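Local coordinates for DUF2235 domain-containing protein (Pseudomonas aeruginosa, PDB 4O5P) that probably hydrolyses membrane phospholipids as Tle1, an effector delivered by the type VI secretion system, using an alpha/beta-hydrolase catalytic domain, at residues Ala17-Thr21 and Gln408-Ala412; Glu143-Trp148 and Val175-Thr180; Ser185-Gly189 and Pro793-Val797; Asp585-Trp590 and Tyr623-His627. One frame throughout, in Å; residues are numbered along the deposited sequence.

Contact 1 of 4, residues Ala17-Thr21 and Gln408-Ala412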
loop_
_atom_site.group_PDB
_atom_site.type_symbol
_atom_site.label_atom_id
_atom_site.label_comp_id
_atom_site.label_asym_id
_atom_site.label_seq_id
_atom_site.Cartn_x
_atom_site.Cartn_y
_atom_site.Cartn_z
ATOM N N ALA A 17 -7.960 -28.424 -8.078
ATOM C CA ALA A 17 -7.774 -28.026 -9.478
ATOM C C ALA A 17 -7.564 -26.518 -9.719
ATOM O O ALA A 17 -7.333 -26.092 -10.853
ATOM C CB ALA A 17 -8.933 -28.541 -10.327
ATOM N N GLY A 18 -7.644 -25.708 -8.669
ATOM C CA GLY A 18 -7.455 -24.275 -8.835
ATOM C C GLY A 18 -8.754 -23.547 -9.145
ATOM O O GLY A 18 -9.824 -24.151 -9.179
ATOM N N ARG A 19 -8.663 -22.247 -9.376
ATOM C CA ARG A 19 -9.850 -21.432 -9.559
ATOM C C ARG A 19 -9.910 -20.910 -10.974
ATOM O O ARG A 19 -10.803 -20.120 -11.306
ATOM C CB ARG A 19 -9.866 -20.252 -8.581
ATOM C CG ARG A 19 -9.684 -20.613 -7.112
ATOM C CD ARG A 19 -10.170 -19.499 -6.192
ATOM N NE ARG A 19 -9.769 -19.718 -4.807
ATOM C CZ ARG A 19 -10.489 -20.389 -3.914
ATOM N NH1 ARG A 19 -11.660 -20.924 -4.256
ATOM N NH2 ARG A 19 -10.033 -20.542 -2.681
ATOM N N LEU A 20 -8.961 -21.338 -11.804
ATOM C CA LEU A 20 -8.898 -20.848 -13.185
ATOM C C LEU A 20 -9.552 -21.773 -14.236
ATOM O O LEU A 20 -9.621 -21.434 -15.424
ATOM C CB LEU A 20 -7.464 -20.486 -13.573
ATOM C CG LEU A 20 -7.136 -19.012 -13.293
ATOM C CD1 LEU A 20 -6.937 -18.749 -11.799
ATOM C CD2 LEU A 20 -5.932 -18.541 -14.080
ATOM N N THR A 21 -10.048 -22.924 -13.792
ATOM C CA THR A 21 -10.788 -23.824 -14.673
ATOM C C THR A 21 -12.133 -23.196 -15.026
ATOM O O THR A 21 -12.654 -22.378 -14.271
ATOM C CB THR A 21 -11.031 -25.166 -13.987
ATOM O OG1 THR A 21 -11.594 -24.931 -12.692
ATOM C CG2 THR A 21 -9.716 -25.919 -13.815
ATOM N N GLN A 408 -5.156 -16.138 -7.264
ATOM C CA GLN A 408 -6.244 -16.891 -7.868
ATOM C C GLN A 408 -7.560 -16.505 -7.204
ATOM O O GLN A 408 -8.598 -16.324 -7.879
ATOM C CB GLN A 408 -5.984 -18.398 -7.786
ATOM C CG GLN A 408 -4.967 -18.890 -8.812
ATOM C CD GLN A 408 -5.094 -20.385 -9.115
ATOM O OE1 GLN A 408 -5.985 -21.064 -8.600
ATOM N NE2 GLN A 408 -4.195 -20.900 -9.959
ATOM N N HIS A 409 -7.506 -16.305 -5.894
ATOM C CA HIS A 409 -8.734 -16.028 -5.177
ATOM C C HIS A 409 -9.292 -14.723 -5.739
ATOM O O HIS A 409 -10.492 -14.632 -6.063
ATOM C CB HIS A 409 -8.478 -15.960 -3.666
ATOM C CG HIS A 409 -9.693 -15.658 -2.845
ATOM N ND1 HIS A 409 -9.648 -15.536 -1.473
ATOM C CD2 HIS A 409 -10.987 -15.448 -3.199
ATOM C CE1 HIS A 409 -10.858 -15.256 -1.018
ATOM N NE2 HIS A 409 -11.686 -15.189 -2.046
HETATM N N MSE A 410 -8.402 -13.744 -5.933
HETATM C CA MSE A 410 -8.863 -12.415 -6.280
HETATM C C MSE A 410 -9.446 -12.538 -7.666
HETATM O O MSE A 410 -10.531 -12.003 -7.955
HETATM C CB MSE A 410 -7.714 -11.387 -6.248
HETATM C CG MSE A 410 -8.210 -9.965 -6.508
HETATM SE SE MSE A 410 -9.334 -9.327 -5.041
HETATM C CE MSE A 410 -7.895 -8.761 -3.873
ATOM N N TYR A 411 -8.761 -13.333 -8.491
ATOM C CA TYR A 411 -9.187 -13.515 -9.860
ATOM C C TYR A 411 -10.622 -14.014 -9.854
ATOM O O TYR A 411 -11.498 -13.440 -10.527
ATOM C CB TYR A 411 -8.262 -14.511 -10.562
ATOM C CG TYR A 411 -8.691 -14.863 -11.957
ATOM C CD1 TYR A 411 -8.266 -14.119 -13.047
ATOM C CD2 TYR A 411 -9.519 -15.954 -12.186
ATOM C CE1 TYR A 411 -8.664 -14.463 -14.341
ATOM C CE2 TYR A 411 -9.918 -16.296 -13.451
ATOM C CZ TYR A 411 -9.499 -15.557 -14.524
ATOM O OH TYR A 411 -9.928 -15.930 -15.784
ATOM N N ALA A 412 -10.881 -15.035 -9.035
ATOM C CA ALA A 412 -12.180 -15.693 -9.081
ATOM C C ALA A 412 -13.234 -14.686 -8.672
ATOM O O ALA A 412 -14.292 -14.578 -9.322
ATOM C CB ALA A 412 -12.210 -16.920 -8.171
HETATM O O HOH W 1 -10.855 -19.222 -15.750
#
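Gly18 opens the contact. Gly18 CA lies 3.5 Å from Gln408 OE1. Its phi is positive, and an ideal CB would sit tight against that same oxygen and jam against the carbonyl of Ala17, so the backbone here suits a residue without a side chain. Arg19 follows and buries the most surface. Arg19 N donates a hydrogen bond to Gln408 OE1 (3.0 Å). The amide group of Gln408 is used at both ends, because its NE2 binds the carbonyl of Phe447. The aliphatic part of the Arg19 side chain lies on the helix: Arg19 CD is 3.8 Å from Ala412 CB, and Arg19 NE is 3.9 Å from His409 CA. Arg19 NH2 is hydrogen-bonded to Thr13 O.

The helix, 403-416, belongs to the alpha/beta-hydrolase-like catalytic domain. Met410, a selenomethionine, points away from the loop and packs on strands 270-280 and 331-336 of the central sheet. The loop after strand 7-10 thus packs on a face of the helix turned away from Met410 and the sheet.

Leu20 comes next. Leu20 CD1 touches Gln408 CG (3.6 Å) and Tyr411 CD2 (3.8 Å). Leu20 CG makes a CH-pi contact over the Tyr411 ring, 4.3 Å from its centroid. Tyr411 OH bonds to Gln422 O. Water 1 donates to Leu20 O (2.6 Å) and, weakly, to Tyr411 OH (3.4 Å).

Contact 2 of 4, residues Glu143-Trp148 and Val175-Thr180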
loop_
_atom_site.group_PDB
_atom_site.type_symbol
_atom_site.label_atom_id
_atom_site.label_comp_id
_atom_site.label_asym_id
_atom_site.label_seq_id
_atom_site.Cartn_x
_atom_site.Cartn_y
_atom_site.Cartn_z
ATOM N N GLU A 143 -1.125 10.758 -3.894
ATOM C CA GLU A 143 -2.167 11.653 -4.422
ATOM C C GLU A 143 -2.126 11.794 -5.943
ATOM O O GLU A 143 -3.164 11.768 -6.615
ATOM C CB GLU A 143 -2.089 13.034 -3.757
ATOM C CG GLU A 143 -2.964 14.091 -4.423
ATOM C CD GLU A 143 -2.854 15.459 -3.770
ATOM O OE1 GLU A 143 -1.727 15.992 -3.664
ATOM O OE2 GLU A 143 -3.896 16.009 -3.360
ATOM N N ASN A 144 -0.923 11.958 -6.488
ATOM C CA ASN A 144 -0.754 12.083 -7.935
ATOM C C ASN A 144 -1.166 10.817 -8.675
ATOM O O ASN A 144 -1.672 10.888 -9.803
ATOM C CB ASN A 144 0.699 12.410 -8.285
ATOM C CG ASN A 144 1.123 13.782 -7.811
ATOM O OD1 ASN A 144 0.291 14.664 -7.563
ATOM N ND2 ASN A 144 2.431 13.973 -7.683
ATOM N N ARG A 145 -0.930 9.662 -8.056
ATOM C CA ARG A 145 -1.377 8.392 -8.648
ATOM C C ARG A 145 -2.911 8.240 -8.669
ATOM O O ARG A 145 -3.496 7.790 -9.668
ATOM C CB ARG A 145 -0.703 7.214 -7.926
ATOM C CG ARG A 145 0.785 7.116 -8.271
ATOM C CD ARG A 145 1.527 6.090 -7.400
ATOM N NE ARG A 145 2.893 5.890 -7.873
ATOM C CZ ARG A 145 3.852 6.807 -7.798
ATOM N NH1 ARG A 145 3.603 8.009 -7.274
ATOM N NH2 ARG A 145 5.067 6.527 -8.243
ATOM N N ILE A 146 -3.555 8.614 -7.568
ATOM C CA ILE A 146 -5.021 8.651 -7.521
ATOM C C ILE A 146 -5.574 9.583 -8.612
ATOM O O ILE A 146 -6.475 9.217 -9.368
ATOM C CB ILE A 146 -5.515 9.118 -6.127
ATOM C CG1 ILE A 146 -5.061 8.124 -5.053
ATOM C CG2 ILE A 146 -7.030 9.199 -6.086
ATOM C CD1 ILE A 146 -4.994 8.730 -3.676
ATOM N N ASN A 147 -5.004 10.774 -8.718
ATOM C CA ASN A 147 -5.505 11.736 -9.699
ATOM C C ASN A 147 -5.261 11.329 -11.154
ATOM O O ASN A 147 -6.111 11.566 -12.026
ATOM C CB ASN A 147 -4.999 13.153 -9.380
ATOM C CG ASN A 147 -5.694 13.746 -8.154
ATOM O OD1 ASN A 147 -6.856 13.449 -7.904
ATOM N ND2 ASN A 147 -4.977 14.564 -7.374
ATOM N N TRP A 148 -4.107 10.713 -11.407
ATOM C CA TRP A 148 -3.819 10.078 -12.689
ATOM C C TRP A 148 -4.927 9.078 -12.995
ATOM O O TRP A 148 -5.464 9.048 -14.103
ATOM C CB TRP A 148 -2.490 9.313 -12.606
ATOM C CG TRP A 148 -2.072 8.677 -13.907
ATOM C CD1 TRP A 148 -1.404 9.286 -14.935
ATOM C CD2 TRP A 148 -2.279 7.317 -14.314
ATOM N NE1 TRP A 148 -1.187 8.389 -15.955
ATOM C CE2 TRP A 148 -1.716 7.172 -15.599
ATOM C CE3 TRP A 148 -2.902 6.209 -13.726
ATOM C CZ2 TRP A 148 -1.759 5.969 -16.304
ATOM C CZ3 TRP A 148 -2.938 5.015 -14.427
ATOM C CH2 TRP A 148 -2.371 4.904 -15.701
ATOM N N VAL A 175 -3.076 16.302 -13.624
ATOM C CA VAL A 175 -2.579 15.796 -12.349
ATOM C C VAL A 175 -1.971 16.940 -11.540
ATOM O O VAL A 175 -2.214 17.035 -10.348
ATOM C CB VAL A 175 -1.548 14.662 -12.546
ATOM C CG1 VAL A 175 -0.866 14.289 -11.212
ATOM C CG2 VAL A 175 -2.215 13.444 -13.168
ATOM N N GLU A 176 -1.205 17.820 -12.192
ATOM C CA GLU A 176 -0.631 18.974 -11.486
ATOM C C GLU A 176 -1.685 19.947 -10.953
ATOM O O GLU A 176 -1.558 20.455 -9.834
ATOM C CB GLU A 176 0.319 19.741 -12.402
ATOM C CG GLU A 176 1.654 19.061 -12.655
ATOM C CD GLU A 176 2.576 19.947 -13.455
ATOM O OE1 GLU A 176 2.071 20.703 -14.317
ATOM O OE2 GLU A 176 3.797 19.905 -13.215
ATOM N N GLU A 177 -2.700 20.225 -11.771
ATOM C CA GLU A 177 -3.817 21.100 -11.392
ATOM C C GLU A 177 -4.659 20.554 -10.245
ATOM O O GLU A 177 -5.223 21.330 -9.467
ATOM C CB GLU A 177 -4.738 21.349 -12.596
ATOM C CG GLU A 177 -4.136 22.230 -13.686
ATOM C CD GLU A 177 -5.043 22.345 -14.909
ATOM O OE1 GLU A 177 -6.285 22.261 -14.747
ATOM O OE2 GLU A 177 -4.513 22.504 -16.030
HETATM N N MSE A 178 -4.775 19.224 -10.153
HETATM C CA MSE A 178 -5.583 18.593 -9.099
HETATM C C MSE A 178 -4.825 18.462 -7.757
HETATM O O MSE A 178 -5.442 18.242 -6.716
HETATM C CB MSE A 178 -6.103 17.215 -9.557
HETATM C CG MSE A 178 -6.970 17.233 -10.827
HETATM SE SE MSE A 178 -6.873 15.590 -11.908
HETATM C CE MSE A 178 -8.186 14.525 -10.930
ATOM N N SER A 179 -3.498 18.608 -7.780
ATOM C CA SER A 179 -2.673 18.441 -6.562
ATOM C C SER A 179 -3.021 19.450 -5.473
ATOM O O SER A 179 -3.537 20.542 -5.754
ATOM C CB SER A 179 -1.178 18.580 -6.898
ATOM O OG SER A 179 -0.353 18.358 -5.761
ATOM N N THR A 180 -2.729 19.090 -4.225
ATOM C CA THR A 180 -2.897 20.030 -3.127
ATOM C C THR A 180 -1.594 20.752 -2.779
ATOM O O THR A 180 -1.577 21.592 -1.879
ATOM C CB THR A 180 -3.523 19.371 -1.884
ATOM O OG1 THR A 180 -2.904 18.099 -1.637
ATOM C CG2 THR A 180 -4.996 19.153 -2.117
HETATM O O HOH W 2 -6.095 16.015 -5.226
HETATM O O HOH W 3 -2.302 15.479 -7.936
#
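Two consecutive helices, 139-162 and 168-178, form a helical hairpin, and this contact joins the first to the C-terminal end of the second. Val175, Asn147 and Glu143 bury the most surface.

Val175 makes the apolar part. Val175 CG2 meets Trp148 CA at 3.8 Å, and Val175 CG1 lies 3.8 Å from Asn144 CB. The CA atoms of Val175 and Asn147 are 5.7 Å apart, so the helices come close here. The CA-to-CB bond of Trp148 points away from the second helix, though Trp148 CB still lies 4.2 Å from Val175 CG2; the indole meets Phe123 edge-to-face.

Glu143 reaches past the end of the second helix. Thr180 OG1 donates a hydrogen bond to Glu143 OE2 (2.9 Å). Weak bonds run to Glu143 OE1 from Thr180 N (3.3 Å) and from Ser179 OG (3.4 Å). Ser179 OG also bonds to Asn181 N. The carboxylate thus ties the chain just after the helix to the neighbouring helix.

Asn147 works mainly through water. Its ND2 donates to waters 2 and 3. Water 2 donates to Glu143 OE2 and Met178 O. Water 3 donates to Asn144 OD1 and Val175 O. These bridges serve carbonyls near the helix end. Asn147 OD1 is buried with no polar partner in the model; the methyl CE of Met178, a selenomethionine, lies 3.5 Å from this Asn147 OD1.

Contact 3 of 4, residues Ser185-Gly189 and Pro793-Val797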
loop_
_atom_site.group_PDB
_atom_site.type_symbol
_atom_site.label_atom_id
_atom_site.label_comp_id
_atom_site.label_asym_id
_atom_site.label_seq_id
_atom_site.Cartn_x
_atom_site.Cartn_y
_atom_site.Cartn_z
ATOM N N SER A 185 6.495 26.635 4.482
ATOM C CA SER A 185 7.429 27.726 4.212
ATOM C C SER A 185 7.716 28.530 5.483
ATOM O O SER A 185 6.824 28.746 6.314
ATOM C CB SER A 185 6.903 28.656 3.113
ATOM O OG SER A 185 6.036 29.642 3.639
ATOM N N THR A 186 8.967 28.966 5.617
ATOM C CA THR A 186 9.411 29.784 6.746
ATOM C C THR A 186 8.547 31.034 6.898
ATOM O O THR A 186 8.324 31.522 8.000
ATOM C CB THR A 186 10.886 30.195 6.558
ATOM O OG1 THR A 186 11.040 30.879 5.305
ATOM C CG2 THR A 186 11.779 28.956 6.550
ATOM N N LEU A 187 8.033 31.527 5.779
ATOM C CA LEU A 187 7.252 32.759 5.777
ATOM C C LEU A 187 5.779 32.604 6.176
ATOM O O LEU A 187 5.236 33.445 6.904
ATOM C CB LEU A 187 7.324 33.394 4.393
ATOM C CG LEU A 187 6.918 34.856 4.310
ATOM C CD1 LEU A 187 7.634 35.653 5.392
ATOM C CD2 LEU A 187 7.239 35.401 2.914
ATOM N N THR A 188 5.131 31.555 5.677
ATOM C CA THR A 188 3.685 31.405 5.846
ATOM C C THR A 188 3.248 30.113 6.546
ATOM O O THR A 188 2.063 29.941 6.838
ATOM C CB THR A 188 2.941 31.500 4.482
ATOM O OG1 THR A 188 3.600 30.675 3.512
ATOM C CG2 THR A 188 2.900 32.939 3.980
ATOM N N GLY A 189 4.183 29.197 6.794
ATOM C CA GLY A 189 3.850 27.936 7.442
ATOM C C GLY A 189 3.254 26.922 6.480
ATOM O O GLY A 189 3.779 26.718 5.381
ATOM N N PRO A 793 2.751 29.510 14.876
ATOM C CA PRO A 793 3.075 30.539 13.876
ATOM C C PRO A 793 4.184 30.096 12.922
ATOM O O PRO A 793 4.970 29.210 13.267
ATOM C CB PRO A 793 3.586 31.710 14.726
ATOM C CG PRO A 793 3.108 31.449 16.114
ATOM C CD PRO A 793 3.051 29.953 16.250
ATOM N N PRO A 794 4.246 30.699 11.726
ATOM C CA PRO A 794 5.381 30.433 10.834
ATOM C C PRO A 794 6.687 30.890 11.468
ATOM O O PRO A 794 6.660 31.718 12.383
ATOM C CB PRO A 794 5.071 31.277 9.587
ATOM C CG PRO A 794 3.914 32.177 9.965
ATOM C CD PRO A 794 3.191 31.503 11.080
ATOM N N LEU A 795 7.806 30.347 11.001
ATOM C CA LEU A 795 9.100 30.647 11.604
ATOM C C LEU A 795 9.402 32.150 11.595
ATOM O O LEU A 795 9.966 32.683 12.552
ATOM C CB LEU A 795 10.209 29.865 10.899
ATOM C CG LEU A 795 11.629 30.014 11.433
ATOM C CD1 LEU A 795 11.678 29.710 12.911
ATOM C CD2 LEU A 795 12.553 29.078 10.668
ATOM N N ALA A 796 8.997 32.832 10.527
ATOM C CA ALA A 796 9.293 34.255 10.390
ATOM C C ALA A 796 8.526 35.110 11.386
ATOM O O ALA A 796 8.953 36.210 11.699
ATOM C CB ALA A 796 9.039 34.724 8.977
ATOM N N VAL A 797 7.392 34.612 11.872
ATOM C CA VAL A 797 6.605 35.342 12.871
ATOM C C VAL A 797 7.138 35.068 14.275
ATOM O O VAL A 797 7.285 35.977 15.091
ATOM C CB VAL A 797 5.102 34.977 12.795
ATOM C CG1 VAL A 797 4.331 35.542 13.998
ATOM C CG2 VAL A 797 4.496 35.464 11.468
HETATM O O HOH W 4 7.193 28.428 8.754
#
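Segment 185-189 is the tight turn between the short strands 184-185 and 189-190. Ser185 and Gly189 pair through their backbones, with Ser185 N to Gly189 O at 2.9 Å and Gly189 N to Ser185 O at 2.7 Å. Thr188 and Gly189 both face Ser185 in a classic beta bulge. The positive phi of Gly189 favours glycine. Pro794 is the N-cap of helix 795-798, in the C-terminal part of the protein. The turn meets the start of this helix: Ala796 N donates to Thr186 O (2.9 Å), and water 4 accepts a hydrogen bond from Leu795 N (3.0 Å) and donates to Ser185 O (2.5 Å).

The Pro794 ring lies against the turn backbone, with Pro794 CB 3.5 Å from Leu187 O and 3.6 Å from Gly189 N. Leu187 CD1 touches Ala796 CB at 4.0 Å. Thr186 CG2 approaches Leu795 CD2 at 4.2 Å, and both side chains also pack on helix 803-814.

The first amides of a helix lack acceptors within the helix itself. Here turn carbonyls serve two of them, one directly and one through water, so backbone hydrogen bonding accompanies the apolar packing of Pro794 and Ala796 and satisfies amides at the helix start.

Contact 4 of 4, residues Asp585-Trp590 and Tyr623-His627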
loop_
_atom_site.group_PDB
_atom_site.type_symbol
_atom_site.label_atom_id
_atom_site.label_comp_id
_atom_site.label_asym_id
_atom_site.label_seq_id
_atom_site.Cartn_x
_atom_site.Cartn_y
_atom_site.Cartn_z
ATOM N N ASP A 585 15.740 -10.773 21.499
ATOM C CA ASP A 585 14.452 -10.355 22.054
ATOM C C ASP A 585 13.791 -11.482 22.847
ATOM O O ASP A 585 13.213 -11.259 23.916
ATOM C CB ASP A 585 13.490 -9.910 20.939
ATOM C CG ASP A 585 13.893 -8.597 20.293
ATOM O OD1 ASP A 585 14.823 -7.933 20.802
ATOM O OD2 ASP A 585 13.275 -8.227 19.268
ATOM N N TYR A 586 13.859 -12.696 22.324
ATOM C CA TYR A 586 13.105 -13.788 22.927
ATOM C C TYR A 586 13.798 -14.275 24.203
ATOM O O TYR A 586 13.134 -14.715 25.137
ATOM C CB TYR A 586 12.918 -14.933 21.926
ATOM C CG TYR A 586 12.220 -16.143 22.514
ATOM C CD1 TYR A 586 10.841 -16.160 22.684
ATOM C CD2 TYR A 586 12.942 -17.257 22.901
ATOM C CE1 TYR A 586 10.193 -17.265 23.228
ATOM C CE2 TYR A 586 12.310 -18.365 23.443
ATOM C CZ TYR A 586 10.947 -18.367 23.602
ATOM O OH TYR A 586 10.347 -19.479 24.145
ATOM N N LYS A 587 15.123 -14.176 24.250
ATOM C CA LYS A 587 15.865 -14.609 25.445
ATOM C C LYS A 587 15.670 -13.591 26.570
ATOM O O LYS A 587 15.527 -13.957 27.736
ATOM C CB LYS A 587 17.358 -14.798 25.142
ATOM C CG LYS A 587 18.140 -15.490 26.290
ATOM C CD LYS A 587 19.653 -15.443 26.083
ATOM C CE LYS A 587 20.179 -16.651 25.306
ATOM N NZ LYS A 587 19.635 -16.729 23.903
ATOM N N GLY A 588 15.625 -12.310 26.205
ATOM C CA GLY A 588 15.422 -11.250 27.175
ATOM C C GLY A 588 16.582 -11.018 28.132
ATOM O O GLY A 588 16.376 -10.560 29.254
ATOM N N ASP A 589 17.798 -11.341 27.696
ATOM C CA ASP A 589 19.005 -11.019 28.452
ATOM C C ASP A 589 19.369 -9.546 28.205
ATOM O O ASP A 589 20.344 -9.253 27.502
ATOM C CB ASP A 589 20.153 -11.918 27.984
ATOM C CG ASP A 589 20.398 -13.089 28.909
ATOM O OD1 ASP A 589 19.423 -13.611 29.504
ATOM O OD2 ASP A 589 21.580 -13.493 29.043
ATOM N N TRP A 590 18.594 -8.628 28.781
ATOM C CA TRP A 590 18.626 -7.230 28.357
ATOM C C TRP A 590 19.934 -6.523 28.672
ATOM O O TRP A 590 20.438 -5.748 27.858
ATOM C CB TRP A 590 17.457 -6.437 28.962
ATOM C CG TRP A 590 16.084 -7.046 28.766
ATOM C CD1 TRP A 590 15.177 -7.363 29.740
ATOM C CD2 TRP A 590 15.465 -7.386 27.524
ATOM N NE1 TRP A 590 14.032 -7.880 29.179
ATOM C CE2 TRP A 590 14.185 -7.912 27.820
ATOM C CE3 TRP A 590 15.869 -7.310 26.191
ATOM C CZ2 TRP A 590 13.303 -8.353 26.827
ATOM C CZ3 TRP A 590 14.994 -7.755 25.207
ATOM C CH2 TRP A 590 13.727 -8.267 25.533
ATOM N N TYR A 623 4.481 -7.562 24.209
ATOM C CA TYR A 623 5.679 -8.397 24.247
ATOM C C TYR A 623 5.379 -9.659 25.033
ATOM O O TYR A 623 5.691 -10.767 24.592
ATOM C CB TYR A 623 6.869 -7.665 24.890
ATOM C CG TYR A 623 8.074 -8.567 25.120
ATOM C CD1 TYR A 623 8.138 -9.412 26.235
ATOM C CD2 TYR A 623 9.154 -8.562 24.247
ATOM C CE1 TYR A 623 9.209 -10.245 26.447
ATOM C CE2 TYR A 623 10.254 -9.392 24.462
ATOM C CZ TYR A 623 10.268 -10.232 25.568
ATOM O OH TYR A 623 11.345 -11.079 25.817
ATOM N N SER A 624 4.789 -9.492 26.215
ATOM C CA SER A 624 4.545 -10.647 27.064
ATOM C C SER A 624 3.523 -11.634 26.508
ATOM O O SER A 624 3.716 -12.846 26.592
ATOM C CB SER A 624 4.189 -10.212 28.494
ATOM O OG SER A 624 5.310 -9.570 29.101
ATOM N N GLN A 625 2.434 -11.138 25.947
ATOM C CA GLN A 625 1.444 -12.038 25.357
ATOM C C GLN A 625 2.057 -12.809 24.178
ATOM O O GLN A 625 1.842 -14.012 24.035
ATOM C CB GLN A 625 0.209 -11.247 24.918
ATOM C CG GLN A 625 -1.006 -12.103 24.541
ATOM C CD GLN A 625 -2.247 -11.256 24.357
ATOM O OE1 GLN A 625 -2.945 -10.931 25.323
ATOM N NE2 GLN A 625 -2.512 -10.864 23.119
ATOM N N ILE A 626 2.831 -12.120 23.344
ATOM C CA ILE A 626 3.455 -12.776 22.204
ATOM C C ILE A 626 4.450 -13.842 22.684
ATOM O O ILE A 626 4.474 -14.954 22.170
ATOM C CB ILE A 626 4.139 -11.758 21.275
ATOM C CG1 ILE A 626 3.079 -10.940 20.528
ATOM C CG2 ILE A 626 5.027 -12.459 20.230
ATOM C CD1 ILE A 626 3.633 -9.709 19.811
ATOM N N HIS A 627 5.252 -13.495 23.679
ATOM C CA HIS A 627 6.224 -14.431 24.223
ATOM C C HIS A 627 5.531 -15.679 24.771
ATOM O O HIS A 627 5.901 -16.802 24.425
ATOM C CB HIS A 627 7.046 -13.742 25.304
ATOM C CG HIS A 627 8.377 -14.369 25.543
ATOM N ND1 HIS A 627 8.531 -15.528 26.271
ATOM C CD2 HIS A 627 9.623 -13.981 25.178
ATOM C CE1 HIS A 627 9.817 -15.830 26.341
ATOM N NE2 HIS A 627 10.501 -14.908 25.689
#
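Two carbonyl oxygens at the C-terminal end of helix 571-587 find side-chain donors on helix 616-637. Tyr623 OH donates to Asp585 O at 2.7 Å. His627 NE2 donates to Tyr586 O, also at 2.7 Å, with a nearly straight angle of 170°. The second bond places a proton on His627 NE2. Near its end a helix has no following turn to supply amides for its last carbonyls, and the two side chains stand in for them. Tyr623 and His627 are four residues apart, about one helical turn, so both rings can reach the carbonyls.

Both helices belong to the C-terminal domain of the Tle1-like family. Gly588, the first residue after helix 571-587, has positive phi, which favours glycine, and an ideal CB on it would lie 3.6 Å from Tyr623 OH. The chain then turns so that Trp590 comes back to the contact: Trp590 CZ2 is 3.8 Å from Tyr623 CZ. The Tyr623 ring also meets the rings of Phe678 and Phe682.

The Tyr586 and His627 rings form an offset stack, with centroids 4.2 Å apart and planes at 10°. Tyr586 OH bonds to Ser631 OG, further along helix 616-637. The carboxylate of Asp585 is engaged elsewhere, its OD2 bonding to Thr679 OG1. Tyr586 CD1 lies 3.3 Å from His627 NE2.

How the contacts relate
The four contacts are spread through one chain and none touches another. Contacts 2 and 3 are the nearest pair, with centres about 26 Å apart; contacts 1 and 3 are the farthest, at about 56 Å, on opposite sides of the chain's centre. Contact 1 brings the N-terminal loop to a helix of the catalytic domain, and the hairpin of contact 2 falls between its segments in sequence. Contact 3 crosses contact 1 along the chain, linking residues 185-189 to the C-terminal region. Contact 4 is local to that C-terminal region, between the segments of contact 3. Contacts 1 and 3 thus each join parts of the chain that are far apart in sequence.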